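Local structure of uncharacterized protein Rv3272 (Mycobacterium tuberculosis, 5YX6) at residues S54-P57 and G58-P61; P170-L173 and V174-A177; A253-A257 and D258-V262; E317-Q320 and L321-N325. The protein binds fatty acyl-CoAs of varying chain length, palmitoyl-CoA most tightly, and probably acts as a homodimeric family III CoA transferase in fatty acid metabolism. All coordinates share one frame; numbering follows the deposited sequence.

Interaction 1 of 4, residues S54-P57 and G58-P61; sequences SVLP and GRPP
Leu56 lays its CD1 methyl over one face of the Arg59 guanidinium, 3.9 Å above the plane and off toward its rim, at the closed end of a small beta hairpin. A type II turn from Leu56 to Arg59 reverses the chain, with Pro57 and Gly58 at its two central positions; Gly58 takes the positive phi (85°) that this turn requires at its third residue. The turn is closed by one backbone hydrogen bond, from Arg59 N to Leu56 O at 2.9 Å. Past the turn the strands 54-56 and 59-61 run antiparallel but are only weakly bonded, as might be expected where Pro60 and Pro61 have no amide hydrogen to offer. The Arg59 chain, bent at chi3 (62°), passes at an angle across Leu56, with NH1 4.1 Å from Leu56 CD1. The same methyl also lies 3.9 Å from Pro60 O. The hairpin sits at the surface and meets the second subunit: Leu56 packs on Arg224 and Arg59 on Asn223 of that chain. At the other end of the strands, where Ser54 bonds through its backbone to Leu62, Pro61 CA makes a bent CA-H...O contact with Ser54 O, at 3.4 Å.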
ATOM      1  N   SER A  54      19.808  -2.343  15.034  1.00 51.53           N
ATOM      2  CA  SER A  54      19.057  -2.512  16.278  1.00 52.12           C
ATOM      3  C   SER A  54      19.683  -3.614  17.143  1.00 53.31           C
ATOM      4  O   SER A  54      20.160  -4.627  16.627  1.00 51.77           O
ATOM      5  CB  SER A  54      17.584  -2.837  15.997  1.00 57.75           C
ATOM      6  OG  SER A  54      16.785  -1.662  15.930  1.00 57.58           O
ATOM      7  N   VAL A  55      19.670  -3.407  18.459  1.00 51.73           N
ATOM      8  CA  VAL A  55      20.328  -4.315  19.404  1.00 54.52           C
ATOM      9  C   VAL A  55      19.641  -5.677  19.571  1.00 52.49           C
ATOM     10  O   VAL A  55      18.448  -5.752  19.861  1.00 52.82           O
ATOM     11  CB  VAL A  55      20.442  -3.666  20.803  1.00 51.21           C
ATOM     12  CG1 VAL A  55      20.815  -4.707  21.847  1.00 44.65           C
ATOM     13  CG2 VAL A  55      21.461  -2.531  20.784  1.00 50.10           C
ATOM     14  N   LEU A  56      20.414  -6.745  19.392  1.00 48.28           N
ATOM     15  CA  LEU A  56      19.972  -8.105  19.684  1.00 48.59           C
ATOM     16  C   LEU A  56      20.826  -8.686  20.797  1.00 52.47           C
ATOM     17  O   LEU A  56      21.982  -9.024  20.555  1.00 57.80           O
ATOM     18  CB  LEU A  56      20.082  -9.004  18.449  1.00 53.89           C
ATOM     19  CG  LEU A  56      19.208  -8.760  17.222  1.00 52.68           C
ATOM     20  CD1 LEU A  56      19.540  -9.776  16.140  1.00 51.22           C
ATOM     21  CD2 LEU A  56      17.743  -8.838  17.607  1.00 55.74           C
ATOM     22  N   PRO A  57      20.272  -8.802  22.015  1.00 50.10           N
ATOM     23  CA  PRO A  57      21.012  -9.312  23.181  1.00 46.65           C
ATOM     24  C   PRO A  57      21.768 -10.622  22.916  1.00 51.13           C
ATOM     25  O   PRO A  57      21.140 -11.636  22.583  1.00 50.37           O
ATOM     26  CB  PRO A  57      19.911  -9.524  24.222  1.00 54.04           C
ATOM     27  CG  PRO A  57      18.892  -8.502  23.880  1.00 57.95           C
ATOM     28  CD  PRO A  57      18.909  -8.376  22.373  1.00 53.87           C
ATOM     29  N   GLY A  58      23.099 -10.546  23.053  1.00 51.13           N
ATOM     30  CA  GLY A  58      24.082 -11.635  22.892  1.00 46.35           C
ATOM     31  C   GLY A  58      24.544 -11.864  21.448  1.00 51.43           C
ATOM     32  O   GLY A  58      25.345 -12.765  21.186  1.00 53.54           O
ATOM     33  N   ARG A  59      24.054 -11.053  20.516  1.00 52.60           N
ATOM     34  CA  ARG A  59      24.330 -11.273  19.100  1.00 50.12           C
ATOM     35  C   ARG A  59      24.711  -9.973  18.402  1.00 50.24           C
ATOM     36  O   ARG A  59      24.400  -8.891  18.901  1.00 48.13           O
ATOM     37  CB  ARG A  59      23.111 -11.903  18.418  1.00 52.46           C
ATOM     38  CG  ARG A  59      22.759 -13.288  18.940  1.00 61.51           C
ATOM     39  CD  ARG A  59      21.281 -13.588  18.771  1.00 59.64           C
ATOM     40  NE  ARG A  59      20.886 -13.593  17.368  1.00 65.14           N
ATOM     41  CZ  ARG A  59      19.656 -13.857  16.944  1.00 66.07           C
ATOM     42  NH1 ARG A  59      19.383 -13.842  15.646  1.00 66.13           N
ATOM     43  NH2 ARG A  59      18.699 -14.138  17.818  1.00 60.66           N
ATOM     44  N   PRO A  60      25.400 -10.074  17.250  1.00 54.51           N
ATOM     45  CA  PRO A  60      25.651  -8.862  16.459  1.00 53.72           C
ATOM     46  C   PRO A  60      24.346  -8.131  16.122  1.00 53.98           C
ATOM     47  O   PRO A  60      23.331  -8.785  15.834  1.00 46.12           O
ATOM     48  CB  PRO A  60      26.327  -9.400  15.191  1.00 53.03           C
ATOM     49  CG  PRO A  60      26.939 -10.700  15.603  1.00 50.79           C
ATOM     50  CD  PRO A  60      26.022 -11.270  16.650  1.00 49.70           C
ATOM     51  N   PRO A  61      24.369  -6.789  16.187  1.00 52.98           N
ATOM     52  CA  PRO A  61      23.244  -5.913  15.839  1.00 54.36           C
ATOM     53  C   PRO A  61      22.591  -6.258  14.488  1.00 55.36           C
ATOM     54  O   PRO A  61      23.253  -6.764  13.573  1.00 53.32           O
ATOM     55  CB  PRO A  61      23.898  -4.528  15.790  1.00 54.55           C
ATOM     56  CG  PRO A  61      25.018  -4.616  16.760  1.00 55.05           C
ATOM     57  CD  PRO A  61      25.538  -6.022  16.660  1.00 56.87           C
TER

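Interaction 2 of 4, residues P170-L173 and V174-A177; sequences PFQL and VDNA
The chain enters the helix 173-196 through an inverse gamma turn centred on Gln172, the N-cap residue, and the first helical bonds follow at once: Asn176 N to Gln172 O at 3.2 Å and Ala177 N to Leu173 O at 2.9 Å. The Asn176 side chain turns back toward the same carbonyl, its ND2 lying 2.9 Å from Gln172 O at an angle too poor for a hydrogen bond; this amide nitrogen instead makes a weak bond to Leu213 O of the second subunit. Gln172 passes at an angle to Asp175, the inferred nucleophile, and the planes of their amide and carboxylate are turned 69° apart. The touch is made by the aliphatic part of the glutamine, with Gln172 CB 4.1 Å from Asp175 CB and Gln172 CG 4.1 Å from Asp175 OD2. A bend at chi2 (68°) then carries the amide away from the helix, where OE1 bonds Gln217 NE2 of the second subunit. On the apolar side, Leu173 CG and Val174 CG2 meet at 4.1 Å. Asp146, on the helix 146-152, accepts the Asp175 backbone N-H through OD2 and so ties down the first turn. Val174 packs against Val149 and Ala150 of that helix and Ala177 against Val209 and Leu213 of the helix 206-213, while Leu173 meets its own counterpart in the second subunit.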
ATOM      1  N   PRO A 170       2.498   4.997  13.271  1.00 35.79           N
ATOM      2  CA  PRO A 170       3.819   4.495  13.661  1.00 33.24           C
ATOM      3  C   PRO A 170       4.354   3.336  12.827  1.00 30.25           C
ATOM      4  O   PRO A 170       5.215   2.607  13.313  1.00 36.63           O
ATOM      5  CB  PRO A 170       3.599   4.045  15.106  1.00 32.16           C
ATOM      6  CG  PRO A 170       2.177   3.603  15.135  1.00 32.60           C
ATOM      7  CD  PRO A 170       1.430   4.441  14.125  1.00 32.13           C
ATOM      8  N   PHE A 171       3.841   3.123  11.626  1.00 34.03           N
ATOM      9  CA  PHE A 171       4.530   2.226  10.691  1.00 32.31           C
ATOM     10  C   PHE A 171       4.621   2.901   9.326  1.00 33.74           C
ATOM     11  O   PHE A 171       3.932   3.893   9.069  1.00 32.34           O
ATOM     12  CB  PHE A 171       3.862   0.841  10.609  1.00 30.02           C
ATOM     13  CG  PHE A 171       2.393   0.875  10.299  1.00 30.89           C
ATOM     14  CD1 PHE A 171       1.943   0.869   8.988  1.00 25.19           C
ATOM     15  CD2 PHE A 171       1.458   0.886  11.326  1.00 29.06           C
ATOM     16  CE1 PHE A 171       0.594   0.903   8.702  1.00 24.55           C
ATOM     17  CE2 PHE A 171       0.106   0.911  11.049  1.00 28.60           C
ATOM     18  CZ  PHE A 171      -0.331   0.916   9.735  1.00 30.90           C
ATOM     19  N   GLN A 172       5.509   2.393   8.476  1.00 34.16           N
ATOM     20  CA  GLN A 172       5.897   3.117   7.271  1.00 35.19           C
ATOM     21  C   GLN A 172       5.043   2.672   6.100  1.00 34.74           C
ATOM     22  O   GLN A 172       5.527   1.988   5.188  1.00 29.55           O
ATOM     23  CB  GLN A 172       7.383   2.908   6.951  1.00 32.80           C
ATOM     24  CG  GLN A 172       8.362   3.577   7.919  1.00 31.01           C
ATOM     25  CD  GLN A 172       8.339   2.952   9.304  1.00 36.31           C
ATOM     26  OE1 GLN A 172       8.796   1.822   9.492  1.00 41.29           O
ATOM     27  NE2 GLN A 172       7.787   3.672  10.276  1.00 30.71           N
ATOM     28  N   LEU A 173       3.773   3.067   6.122  1.00 33.02           N
ATOM     29  CA  LEU A 173       2.830   2.563   5.141  1.00 36.71           C
ATOM     30  C   LEU A 173       3.082   3.175   3.773  1.00 31.82           C
ATOM     31  O   LEU A 173       2.880   2.522   2.754  1.00 32.78           O
ATOM     32  CB  LEU A 173       1.387   2.833   5.573  1.00 31.67           C
ATOM     33  CG  LEU A 173       0.900   4.278   5.478  1.00 35.82           C
ATOM     34  CD1 LEU A 173      -0.588   4.335   5.197  1.00 39.19           C
ATOM     35  CD2 LEU A 173       1.234   5.031   6.751  1.00 41.29           C
ATOM     36  N   VAL A 174       3.539   4.417   3.749  1.00 29.73           N
ATOM     37  CA  VAL A 174       3.730   5.114   2.484  1.00 34.56           C
ATOM     38  C   VAL A 174       4.943   4.564   1.728  1.00 32.53           C
ATOM     39  O   VAL A 174       4.894   4.387   0.511  1.00 34.04           O
ATOM     40  CB  VAL A 174       3.870   6.629   2.708  1.00 33.85           C
ATOM     41  CG1 VAL A 174       4.307   7.323   1.432  1.00 37.69           C
ATOM     42  CG2 VAL A 174       2.553   7.199   3.190  1.00 34.78           C
ATOM     43  N   ASP A 175       6.015   4.281   2.462  1.00 35.76           N
ATOM     44  CA  ASP A 175       7.183   3.593   1.921  1.00 34.21           C
ATOM     45  C   ASP A 175       6.836   2.237   1.320  1.00 32.03           C
ATOM     46  O   ASP A 175       7.138   1.964   0.167  1.00 33.85           O
ATOM     47  CB  ASP A 175       8.239   3.382   3.008  1.00 35.18           C
ATOM     48  CG  ASP A 175       9.096   4.605   3.243  1.00 39.79           C
ATOM     49  OD1 ASP A 175       8.987   5.565   2.457  1.00 39.42           O
ATOM     50  OD2 ASP A 175       9.901   4.595   4.203  1.00 43.03           O
ATOM     51  N   ASN A 176       6.205   1.381   2.114  1.00 33.62           N
ATOM     52  CA  ASN A 176       5.981   0.018   1.681  1.00 27.89           C
ATOM     53  C   ASN A 176       4.951  -0.042   0.562  1.00 29.85           C
ATOM     54  O   ASN A 176       5.132  -0.790  -0.402  1.00 33.90           O
ATOM     55  CB  ASN A 176       5.584  -0.853   2.871  1.00 27.86           C
ATOM     56  CG  ASN A 176       6.734  -1.011   3.876  1.00 45.15           C
ATOM     57  OD1 ASN A 176       7.875  -1.299   3.500  1.00 46.63           O
ATOM     58  ND2 ASN A 176       6.437  -0.806   5.153  1.00 43.54           N
ATOM     59  N   ALA A 177       3.916   0.785   0.640  1.00 27.19           N
ATOM     60  CA  ALA A 177       2.960   0.875  -0.464  1.00 28.12           C
ATOM     61  C   ALA A 177       3.621   1.412  -1.731  1.00 28.50           C
ATOM     62  O   ALA A 177       3.338   0.933  -2.832  1.00 26.81           O
ATOM     63  CB  ALA A 177       1.764   1.747  -0.083  1.00 29.64           C
TER

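Interaction 3 of 4, residues A253-A257 and D258-V262; sequences AFRTA and DGYIV
The Tyr260 ring carries Arg255 CA over one face, has Phe254 N at its edge in plane, and presents its OH to the edge of the Arg255 guanidinium, the two planes standing 83° apart. These residues belong to a beta hairpin whose antiparallel strands, 253-255 and 260-262, pair Phe254 with Ile261 through two backbone hydrogen bonds. The arginine and tyrosine are a non-hydrogen-bonded pair, and Arg255 CG comes to 3.3 Å from Tyr260 OH. Ala253 and Val262 share this face, touching through Ala253 CB and Val262 CG2 at 4.2 Å; Ala253 and Tyr260 also pack on Pro166 of the second subunit. On the opposite face Phe254 packs against the helix 299-310, while Thr256 CG2 meets Ile261 CG2 at 3.5 Å, their side chains crossing at about a right angle. The connection between the strands is braced by Thr256. With chi1 at 74°, its OG1 turns into the loop, accepts from Asp258 N at 3.1 Å and donates to Gly259 O at 2.8 Å. That carbonyl therefore has two donors: Thr256 N approaches nearly along the C=O axis at 3.2 Å, whereas Thr256 OG1 comes from above the carbonyl plane, 44° out of it.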
ATOM      1  N   ALA A 253     -14.702  -0.642  17.211  1.00 36.10           N
ATOM      2  CA  ALA A 253     -14.149  -1.326  18.368  1.00 36.81           C
ATOM      3  C   ALA A 253     -15.061  -1.040  19.565  1.00 37.68           C
ATOM      4  O   ALA A 253     -15.518   0.096  19.743  1.00 37.22           O
ATOM      5  CB  ALA A 253     -12.717  -0.867  18.643  1.00 37.15           C
ATOM      6  N   PHE A 254     -15.327  -2.061  20.376  1.00 34.60           N
ATOM      7  CA  PHE A 254     -16.260  -1.928  21.496  1.00 34.28           C
ATOM      8  C   PHE A 254     -15.701  -2.464  22.813  1.00 34.21           C
ATOM      9  O   PHE A 254     -15.004  -3.480  22.834  1.00 33.89           O
ATOM     10  CB  PHE A 254     -17.576  -2.650  21.173  1.00 30.33           C
ATOM     11  CG  PHE A 254     -18.254  -2.167  19.916  1.00 28.21           C
ATOM     12  CD1 PHE A 254     -19.119  -1.087  19.948  1.00 28.30           C
ATOM     13  CD2 PHE A 254     -18.025  -2.796  18.700  1.00 29.69           C
ATOM     14  CE1 PHE A 254     -19.742  -0.638  18.794  1.00 30.38           C
ATOM     15  CE2 PHE A 254     -18.641  -2.355  17.542  1.00 26.57           C
ATOM     16  CZ  PHE A 254     -19.502  -1.273  17.586  1.00 27.96           C
ATOM     17  N   ARG A 255     -16.004  -1.778  23.913  1.00 36.55           N
ATOM     18  CA  ARG A 255     -15.665  -2.288  25.237  1.00 37.79           C
ATOM     19  C   ARG A 255     -16.380  -3.587  25.548  1.00 37.02           C
ATOM     20  O   ARG A 255     -17.539  -3.776  25.191  1.00 35.03           O
ATOM     21  CB  ARG A 255     -15.987  -1.269  26.325  1.00 46.08           C
ATOM     22  CG  ARG A 255     -15.021  -0.101  26.394  1.00 52.97           C
ATOM     23  CD  ARG A 255     -15.351   0.832  27.552  1.00 60.58           C
ATOM     24  NE  ARG A 255     -15.186   0.164  28.851  1.00 72.73           N
ATOM     25  CZ  ARG A 255     -14.018  -0.076  29.446  1.00 71.31           C
ATOM     26  NH1 ARG A 255     -12.876   0.261  28.852  1.00 68.86           N
ATOM     27  NH2 ARG A 255     -13.995  -0.681  30.627  1.00 67.91           N
ATOM     28  N   THR A 256     -15.659  -4.492  26.193  1.00 39.70           N
ATOM     29  CA  THR A 256     -16.248  -5.694  26.744  1.00 40.53           C
ATOM     30  C   THR A 256     -15.893  -5.774  28.223  1.00 45.61           C
ATOM     31  O   THR A 256     -15.458  -4.788  28.808  1.00 46.27           O
ATOM     32  CB  THR A 256     -15.758  -6.951  26.027  1.00 37.07           C
ATOM     33  OG1 THR A 256     -14.407  -7.213  26.424  1.00 42.81           O
ATOM     34  CG2 THR A 256     -15.798  -6.745  24.536  1.00 34.47           C
ATOM     35  N   ALA A 257     -16.061  -6.950  28.819  1.00 44.98           N
ATOM     36  CA  ALA A 257     -15.698  -7.138  30.219  1.00 44.60           C
ATOM     37  C   ALA A 257     -14.187  -7.079  30.387  1.00 48.97           C
ATOM     38  O   ALA A 257     -13.675  -6.636  31.416  1.00 53.25           O
ATOM     39  CB  ALA A 257     -16.235  -8.466  30.742  1.00 38.53           C
ATOM     40  N   ASP A 258     -13.478  -7.520  29.357  1.00 48.06           N
ATOM     41  CA  ASP A 258     -12.028  -7.561  29.390  1.00 50.20           C
ATOM     42  C   ASP A 258     -11.459  -7.360  27.990  1.00 55.31           C
ATOM     43  O   ASP A 258     -11.528  -8.255  27.136  1.00 49.01           O
ATOM     44  CB  ASP A 258     -11.539  -8.885  29.978  1.00 50.99           C
ATOM     45  CG  ASP A 258     -10.024  -8.931  30.131  1.00 65.35           C
ATOM     46  OD1 ASP A 258      -9.389  -7.848  30.191  1.00 62.82           O
ATOM     47  OD2 ASP A 258      -9.467 -10.050  30.186  1.00 68.43           O
ATOM     48  N   GLY A 259     -10.917  -6.171  27.756  1.00 50.59           N
ATOM     49  CA  GLY A 259     -10.323  -5.850  26.478  1.00 46.54           C
ATOM     50  C   GLY A 259     -11.364  -5.316  25.521  1.00 46.93           C
ATOM     51  O   GLY A 259     -12.549  -5.229  25.851  1.00 47.98           O
ATOM     52  N   TYR A 260     -10.914  -4.949  24.328  1.00 38.82           N
ATOM     53  CA  TYR A 260     -11.809  -4.472  23.290  1.00 37.97           C
ATOM     54  C   TYR A 260     -12.055  -5.534  22.228  1.00 34.84           C
ATOM     55  O   TYR A 260     -11.189  -6.372  21.967  1.00 37.79           O
ATOM     56  CB  TYR A 260     -11.235  -3.230  22.632  1.00 33.93           C
ATOM     57  CG  TYR A 260     -11.541  -1.951  23.352  1.00 37.19           C
ATOM     58  CD1 TYR A 260     -10.771  -1.535  24.434  1.00 40.30           C
ATOM     59  CD2 TYR A 260     -12.589  -1.143  22.936  1.00 34.97           C
ATOM     60  CE1 TYR A 260     -11.050  -0.346  25.092  1.00 42.46           C
ATOM     61  CE2 TYR A 260     -12.873   0.043  23.578  1.00 40.39           C
ATOM     62  CZ  TYR A 260     -12.103   0.439  24.656  1.00 44.29           C
ATOM     63  OH  TYR A 260     -12.394   1.626  25.291  1.00 48.29           O
ATOM     64  N   ILE A 261     -13.228  -5.490  21.605  1.00 32.68           N
ATOM     65  CA  ILE A 261     -13.497  -6.353  20.464  1.00 30.25           C
ATOM     66  C   ILE A 261     -13.853  -5.498  19.253  1.00 29.76           C
ATOM     67  O   ILE A 261     -14.594  -4.524  19.358  1.00 33.32           O
ATOM     68  CB  ILE A 261     -14.641  -7.381  20.747  1.00 29.11           C
ATOM     69  CG1 ILE A 261     -14.776  -8.369  19.579  1.00 25.80           C
ATOM     70  CG2 ILE A 261     -15.976  -6.683  21.000  1.00 26.43           C
ATOM     71  CD1 ILE A 261     -15.904  -9.368  19.749  1.00 32.06           C
ATOM     72  N   VAL A 262     -13.308  -5.869  18.105  1.00 29.23           N
ATOM     73  CA  VAL A 262     -13.651  -5.235  16.844  1.00 32.23           C
ATOM     74  C   VAL A 262     -14.745  -6.036  16.133  1.00 32.21           C
ATOM     75  O   VAL A 262     -14.566  -7.219  15.884  1.00 30.08           O
ATOM     76  CB  VAL A 262     -12.412  -5.125  15.937  1.00 32.85           C
ATOM     77  CG1 VAL A 262     -12.784  -4.532  14.597  1.00 31.72           C
ATOM     78  CG2 VAL A 262     -11.321  -4.304  16.629  1.00 28.70           C
TER

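Interaction 4 of 4, residues E317-Q320 and L321-N325; sequences EWVQ and LLQAN
Trp318 and Leu321 lie side by side, pointing the same way from the helix 315-324, with Trp318 CZ3 3.8 Å from Leu321 CD2. This is the principal apolar overlap between 317-320 and 321-325. A second leucine, Leu322, approaches the indole more loosely through CD1, 4.3 Å from Trp318 CE3; both methyls come obliquely to the ring system. On a neighbouring side of the helix, Val319 runs alongside Gln323, one turn further on. Here the glutamine has an extended chain beyond CG, and its flat end passes the valine methyl, with Gln323 NE2 at 3.7 Å from Val319 CG1. The apolar side of the helix also packs outward, Leu322 on Ile263 of the strand 260-264 and on Leu277 of the helix 268-277.

The backbone hydrogen bonds follow the i to i+4 pattern: Leu321 N to Glu317 O, Leu322 N to Trp318 O at 2.8 Å, Gln323 N to Val319 O and Ala324 N to Gln320 O. The last is longer, 3.2 Å, and its donor stands 37° above the carbonyl plane. Beyond it Asn325 N makes weak bonds to Leu321 O and Leu322 O as the helix ends.

The polar side-chain ends find partners outside these residues. Trp318 NE1 donates to Leu310 O, which helps to set the indole's orientation, and its ring also makes a cation-pi contact with Lys313. Gln323 NE2 reaches Ala329 O on the strand 328-331, and Glu317 OE1 bonds Thr314 N just ahead of the helix. The segment is thus an amphipathic alpha-helix covering one face of a three-stranded antiparallel sheet.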
ATOM      1  N   GLU A 317     -13.970 -14.339  24.418  1.00 37.03           N
ATOM      2  CA  GLU A 317     -15.187 -15.148  24.402  1.00 39.02           C
ATOM      3  C   GLU A 317     -16.157 -14.672  23.323  1.00 33.74           C
ATOM      4  O   GLU A 317     -16.737 -15.483  22.607  1.00 34.88           O
ATOM      5  CB  GLU A 317     -15.864 -15.133  25.769  1.00 36.18           C
ATOM      6  CG  GLU A 317     -15.103 -15.910  26.826  1.00 44.31           C
ATOM      7  CD  GLU A 317     -15.544 -15.563  28.253  1.00 59.75           C
ATOM      8  OE1 GLU A 317     -16.260 -14.545  28.443  1.00 52.19           O
ATOM      9  OE2 GLU A 317     -15.164 -16.311  29.185  1.00 61.57           O
ATOM     10  N   TRP A 318     -16.343 -13.361  23.211  1.00 33.19           N
ATOM     11  CA  TRP A 318     -17.222 -12.830  22.177  1.00 32.29           C
ATOM     12  C   TRP A 318     -16.685 -13.129  20.770  1.00 36.26           C
ATOM     13  O   TRP A 318     -17.469 -13.405  19.851  1.00 33.57           O
ATOM     14  CB  TRP A 318     -17.413 -11.327  22.336  1.00 32.01           C
ATOM     15  CG  TRP A 318     -18.306 -10.909  23.460  1.00 39.66           C
ATOM     16  CD1 TRP A 318     -17.969 -10.117  24.521  1.00 35.61           C
ATOM     17  CD2 TRP A 318     -19.689 -11.237  23.628  1.00 41.91           C
ATOM     18  NE1 TRP A 318     -19.054  -9.939  25.341  1.00 39.33           N
ATOM     19  CE2 TRP A 318     -20.123 -10.615  24.818  1.00 38.40           C
ATOM     20  CE3 TRP A 318     -20.604 -11.996  22.889  1.00 36.06           C
ATOM     21  CZ2 TRP A 318     -21.431 -10.725  25.283  1.00 39.99           C
ATOM     22  CZ3 TRP A 318     -21.905 -12.107  23.357  1.00 38.50           C
ATOM     23  CH2 TRP A 318     -22.306 -11.477  24.541  1.00 36.41           C
ATOM     24  N   VAL A 319     -15.359 -13.082  20.604  1.00 28.73           N
ATOM     25  CA  VAL A 319     -14.763 -13.349  19.300  1.00 32.98           C
ATOM     26  C   VAL A 319     -15.053 -14.789  18.877  1.00 34.38           C
ATOM     27  O   VAL A 319     -15.508 -15.045  17.759  1.00 34.17           O
ATOM     28  CB  VAL A 319     -13.231 -13.125  19.297  1.00 34.28           C
ATOM     29  CG1 VAL A 319     -12.598 -13.851  18.113  1.00 35.52           C
ATOM     30  CG2 VAL A 319     -12.893 -11.634  19.272  1.00 29.27           C
ATOM     31  N   GLN A 320     -14.790 -15.718  19.788  1.00 32.42           N
ATOM     32  CA  GLN A 320     -15.096 -17.123  19.587  1.00 33.02           C
ATOM     33  C   GLN A 320     -16.568 -17.345  19.211  1.00 36.28           C
ATOM     34  O   GLN A 320     -16.872 -18.127  18.316  1.00 37.04           O
ATOM     35  CB  GLN A 320     -14.737 -17.911  20.841  1.00 38.37           C
ATOM     36  CG  GLN A 320     -15.022 -19.396  20.741  1.00 47.10           C
ATOM     37  CD  GLN A 320     -14.182 -20.205  21.713  1.00 66.02           C
ATOM     38  OE1 GLN A 320     -13.371 -19.650  22.464  1.00 68.71           O
ATOM     39  NE2 GLN A 320     -14.366 -21.525  21.701  1.00 62.26           N
ATOM     40  N   LEU A 321     -17.479 -16.660  19.896  1.00 37.44           N
ATOM     41  CA  LEU A 321     -18.907 -16.847  19.651  1.00 32.45           C
ATOM     42  C   LEU A 321     -19.348 -16.244  18.319  1.00 29.70           C
ATOM     43  O   LEU A 321     -20.093 -16.854  17.559  1.00 33.07           O
ATOM     44  CB  LEU A 321     -19.732 -16.230  20.786  1.00 25.09           C
ATOM     45  CG  LEU A 321     -21.252 -16.298  20.597  1.00 33.26           C
ATOM     46  CD1 LEU A 321     -21.743 -17.747  20.630  1.00 27.91           C
ATOM     47  CD2 LEU A 321     -21.986 -15.458  21.626  1.00 33.39           C
ATOM     48  N   LEU A 322     -18.895 -15.031  18.047  1.00 30.02           N
ATOM     49  CA  LEU A 322     -19.331 -14.325  16.858  1.00 30.26           C
ATOM     50  C   LEU A 322     -18.763 -14.952  15.582  1.00 35.00           C
ATOM     51  O   LEU A 322     -19.432 -14.970  14.546  1.00 34.16           O
ATOM     52  CB  LEU A 322     -18.953 -12.857  16.954  1.00 32.10           C
ATOM     53  CG  LEU A 322     -19.985 -11.875  17.506  1.00 32.68           C
ATOM     54  CD1 LEU A 322     -20.836 -12.478  18.602  1.00 34.35           C
ATOM     55  CD2 LEU A 322     -19.265 -10.674  18.030  1.00 25.70           C
ATOM     56  N   GLN A 323     -17.540 -15.472  15.654  1.00 31.00           N
ATOM     57  CA  GLN A 323     -16.935 -16.100  14.484  1.00 34.20           C
ATOM     58  C   GLN A 323     -17.587 -17.454  14.201  1.00 33.73           C
ATOM     59  O   GLN A 323     -17.785 -17.824  13.045  1.00 32.35           O
ATOM     60  CB  GLN A 323     -15.418 -16.261  14.667  1.00 33.32           C
ATOM     61  CG  GLN A 323     -14.636 -14.959  14.509  1.00 33.41           C
ATOM     62  CD  GLN A 323     -13.114 -15.145  14.571  1.00 35.94           C
ATOM     63  OE1 GLN A 323     -12.610 -16.248  14.795  1.00 32.76           O
ATOM     64  NE2 GLN A 323     -12.385 -14.058  14.378  1.00 27.26           N
ATOM     65  N   ALA A 324     -17.951 -18.180  15.252  1.00 32.06           N
ATOM     66  CA  ALA A 324     -18.586 -19.480  15.063  1.00 33.67           C
ATOM     67  C   ALA A 324     -19.930 -19.321  14.356  1.00 33.16           C
ATOM     68  O   ALA A 324     -20.431 -20.260  13.758  1.00 37.52           O
ATOM     69  CB  ALA A 324     -18.757 -20.200  16.395  1.00 30.85           C
ATOM     70  N   ASN A 325     -20.496 -18.122  14.415  1.00 34.19           N
ATOM     71  CA  ASN A 325     -21.763 -17.834  13.764  1.00 28.19           C
ATOM     72  C   ASN A 325     -21.604 -16.958  12.535  1.00 31.79           C
ATOM     73  O   ASN A 325     -22.562 -16.344  12.074  1.00 32.36           O
ATOM     74  CB  ASN A 325     -22.717 -17.166  14.752  1.00 34.96           C
ATOM     75  CG  ASN A 325     -23.303 -18.149  15.747  1.00 38.75           C
ATOM     76  OD1 ASN A 325     -22.670 -18.519  16.741  1.00 34.67           O
ATOM     77  ND2 ASN A 325     -24.528 -18.580  15.478  1.00 41.69           N
TER

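How the interactions relate
Interaction 2 is the buried one, near the centre of the chain and holding the inferred nucleophile; interaction 1 lies at the surface, and interactions 3 and 4 are partly buried. Only 3 and 4 touch: Ile261 of the hairpin packs on the helix, its CD1 3.6 Å from Trp318 CB, and the contact centres are about 13 Å apart. Interactions 1 and 3 are both hairpins, yet the proline-rich one is weakly bonded, whereas the other has regular strand pairing and a threonine-braced turn. Interactions 2 and 4 take opposite ends of helices, a start tied to a neighbouring carboxylate and a finish with weak final bonds. All four meet the second subunit.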